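Local coordinates for protein YcaO (Methanopyrus kandleri, PDB 6CIB) that binds adenine nucleotide and magnesium as a YcaO-family enzyme and probably takes part in ATP-dependent thioamidation of the peptide backbone, at residues A[47-52]-A[255-260]. Sequence-based numbering, arbitrary orientation.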
loop_
_atom_site.group_PDB
_atom_site.type_symbol
_atom_site.label_atom_id
_atom_site.label_comp_id
_atom_site.label_asym_id
_atom_site.label_seq_id
_atom_site.Cartn_x
_atom_site.Cartn_y
_atom_site.Cartn_z
ATOM N N VAL A 47 -15.885 -7.134 1.750
ATOM C CA VAL A 47 -14.599 -7.581 1.206
ATOM C C VAL A 47 -14.881 -8.380 -0.074
ATOM O O VAL A 47 -15.848 -9.141 -0.139
ATOM C CB VAL A 47 -13.779 -8.429 2.227
ATOM C CG1 VAL A 47 -12.457 -8.910 1.613
ATOM C CG2 VAL A 47 -13.497 -7.632 3.497
ATOM N N GLU A 48 -14.032 -8.194 -1.081
ATOM C CA GLU A 48 -14.191 -8.838 -2.380
ATOM C C GLU A 48 -12.962 -9.669 -2.718
ATOM O O GLU A 48 -11.826 -9.223 -2.519
ATOM C CB GLU A 48 -14.425 -7.781 -3.457
ATOM C CG GLU A 48 -15.794 -7.118 -3.389
ATOM C CD GLU A 48 -16.919 -8.040 -3.841
ATOM O OE1 GLU A 48 -16.757 -8.741 -4.858
ATOM O OE2 GLU A 48 -17.972 -8.053 -3.183
ATOM N N ILE A 49 -13.179 -10.886 -3.207
ATOM C CA ILE A 49 -12.046 -11.760 -3.560
ATOM C C ILE A 49 -12.126 -12.096 -5.038
ATOM O O ILE A 49 -13.210 -12.385 -5.557
ATOM C CB ILE A 49 -11.962 -13.035 -2.676
ATOM C CG1 ILE A 49 -11.685 -12.666 -1.215
ATOM C CG2 ILE A 49 -10.853 -13.985 -3.136
ATOM C CD1 ILE A 49 -12.923 -12.704 -0.354
ATOM N N ARG A 50 -10.972 -12.040 -5.702
ATOM C CA ARG A 50 -10.859 -12.382 -7.112
ATOM C C ARG A 50 -9.853 -13.512 -7.323
ATOM O O ARG A 50 -8.756 -13.492 -6.753
ATOM C CB ARG A 50 -10.467 -11.145 -7.929
ATOM C CG ARG A 50 -11.446 -9.965 -7.814
ATOM C CD ARG A 50 -12.761 -10.244 -8.547
ATOM N NE ARG A 50 -13.753 -9.174 -8.380
ATOM C CZ ARG A 50 -14.622 -9.083 -7.370
ATOM N NH1 ARG A 50 -14.644 -10.006 -6.412
ATOM N NH2 ARG A 50 -15.475 -8.055 -7.315
ATOM N N ARG A 51 -10.252 -14.500 -8.121
ATOM C CA ARG A 51 -9.333 -15.497 -8.649
ATOM C C ARG A 51 -8.968 -15.060 -10.070
ATOM O O ARG A 51 -9.848 -14.872 -10.919
ATOM C CB ARG A 51 -9.968 -16.894 -8.624
ATOM C CG ARG A 51 -9.022 -18.030 -9.004
ATOM C CD ARG A 51 -9.587 -19.402 -8.637
ATOM N NE ARG A 51 -10.798 -19.749 -9.384
ATOM C CZ ARG A 51 -10.822 -20.378 -10.560
ATOM N NH1 ARG A 51 -9.699 -20.754 -11.158
ATOM N NH2 ARG A 51 -11.984 -20.639 -11.151
ATOM N N ARG A 52 -7.670 -14.877 -10.293
ATOM C CA ARG A 52 -7.122 -14.343 -11.545
ATOM C C ARG A 52 -6.130 -15.330 -12.188
ATOM O O ARG A 52 -5.299 -15.908 -11.491
ATOM C CB ARG A 52 -6.413 -13.010 -11.262
ATOM C CG ARG A 52 -6.098 -12.189 -12.498
ATOM C CD ARG A 52 -5.173 -11.015 -12.218
ATOM N NE ARG A 52 -4.364 -10.760 -13.411
ATOM C CZ ARG A 52 -3.046 -10.882 -13.483
ATOM N NH1 ARG A 52 -2.329 -11.216 -12.419
ATOM N NH2 ARG A 52 -2.436 -10.649 -14.629
ATOM N N GLY A 255 -7.819 -8.840 5.831
ATOM C CA GLY A 255 -6.991 -9.892 6.428
ATOM C C GLY A 255 -7.821 -11.031 7.001
ATOM O O GLY A 255 -7.515 -12.201 6.764
ATOM N N LEU A 256 -8.885 -10.683 7.728
ATOM C CA LEU A 256 -9.779 -11.678 8.323
ATOM C C LEU A 256 -10.551 -12.483 7.302
ATOM O O LEU A 256 -10.724 -13.697 7.476
ATOM C CB LEU A 256 -10.728 -11.039 9.343
ATOM C CG LEU A 256 -10.056 -10.432 10.580
ATOM C CD1 LEU A 256 -11.024 -9.568 11.370
ATOM C CD2 LEU A 256 -9.444 -11.521 11.447
ATOM N N SER A 257 -11.000 -11.818 6.234
ATOM C CA SER A 257 -11.640 -12.499 5.111
ATOM C C SER A 257 -10.710 -13.549 4.502
ATOM O O SER A 257 -11.128 -14.692 4.281
ATOM C CB SER A 257 -12.093 -11.495 4.046
ATOM O OG SER A 257 -12.485 -12.160 2.858
HETATM N N MSE A 258 -9.455 -13.158 4.261
HETATM C CA MSE A 258 -8.430 -14.044 3.684
HETATM C C MSE A 258 -8.117 -15.233 4.555
HETATM O O MSE A 258 -8.011 -16.365 4.053
HETATM C CB MSE A 258 -7.102 -13.308 3.498
HETATM C CG MSE A 258 -7.230 -12.024 2.705
HETATM SE SE MSE A 258 -7.499 -12.479 0.822
HETATM C CE MSE A 258 -5.841 -11.477 0.436
ATOM N N ALA A 259 -7.951 -14.985 5.858
ATOM C CA ALA A 259 -7.605 -16.044 6.810
ATOM C C ALA A 259 -8.743 -17.064 6.929
ATOM O O ALA A 259 -8.494 -18.266 6.966
ATOM C CB ALA A 259 -7.246 -15.451 8.167
ATOM N N ARG A 260 -9.984 -16.577 6.947
ATOM C CA ARG A 260 -11.172 -17.434 7.021
ATOM C C ARG A 260 -11.395 -18.274 5.765
ATOM O O ARG A 260 -12.099 -19.278 5.815
ATOM C CB ARG A 260 -12.415 -16.604 7.326
ATOM C CG ARG A 260 -12.537 -16.217 8.786
ATOM C CD ARG A 260 -13.505 -15.064 8.952
ATOM N NE ARG A 260 -13.383 -14.485 10.286
ATOM C CZ ARG A 260 -14.258 -13.647 10.842
ATOM N NH1 ARG A 260 -15.351 -13.278 10.195
ATOM N NH2 ARG A 260 -14.037 -13.185 12.064
#
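The three-stranded antiparallel sheet of strands 34-42, 45-54 and 57-64 rests here on the C-terminal part of helix 241-260, where Ser257 fits against Val47 and Ile49 of its middle strand. Ser257 points its CB at the strand, and CB lies 3.6 Å from Val47 CG1. With OG anti to the backbone N (chi1 169°), the hydroxyl lies against both aliphatic side chains: Ser257 OG is 3.5 Å from Val47 CG1 and 3.3 Å from Ile49 CD1. Both are van der Waals contacts; the polar need of this buried oxygen is met by a hydrogen bond to the carboxylate of Asp40, on the adjoining strand 34-42. The selenomethionine at Met258 leans on Ala62 of strand 57-64, so this part of the helix meets all three strands.

Glu48 points away from this helix, and its side chain and that of Arg50 touch helix 68-85. Arg50 sets NH1 and NH2 end-on around a single atom, Glu48 OE1, at 2.9 Å from NH2; NH1 also donates to Ile49 O from above its carbonyl plane. Arg68 and Ser39 hold Glu48 OE2, while Glu29 pairs with Arg50 NE, tying both charges into the surrounding structure. The result is a helix-sheet-helix sandwich, the three-stranded antiparallel sheet lying between helices 241-260 and 68-85, with the Val47 side chain about 4 Å from that of the ADP-binding Lys64.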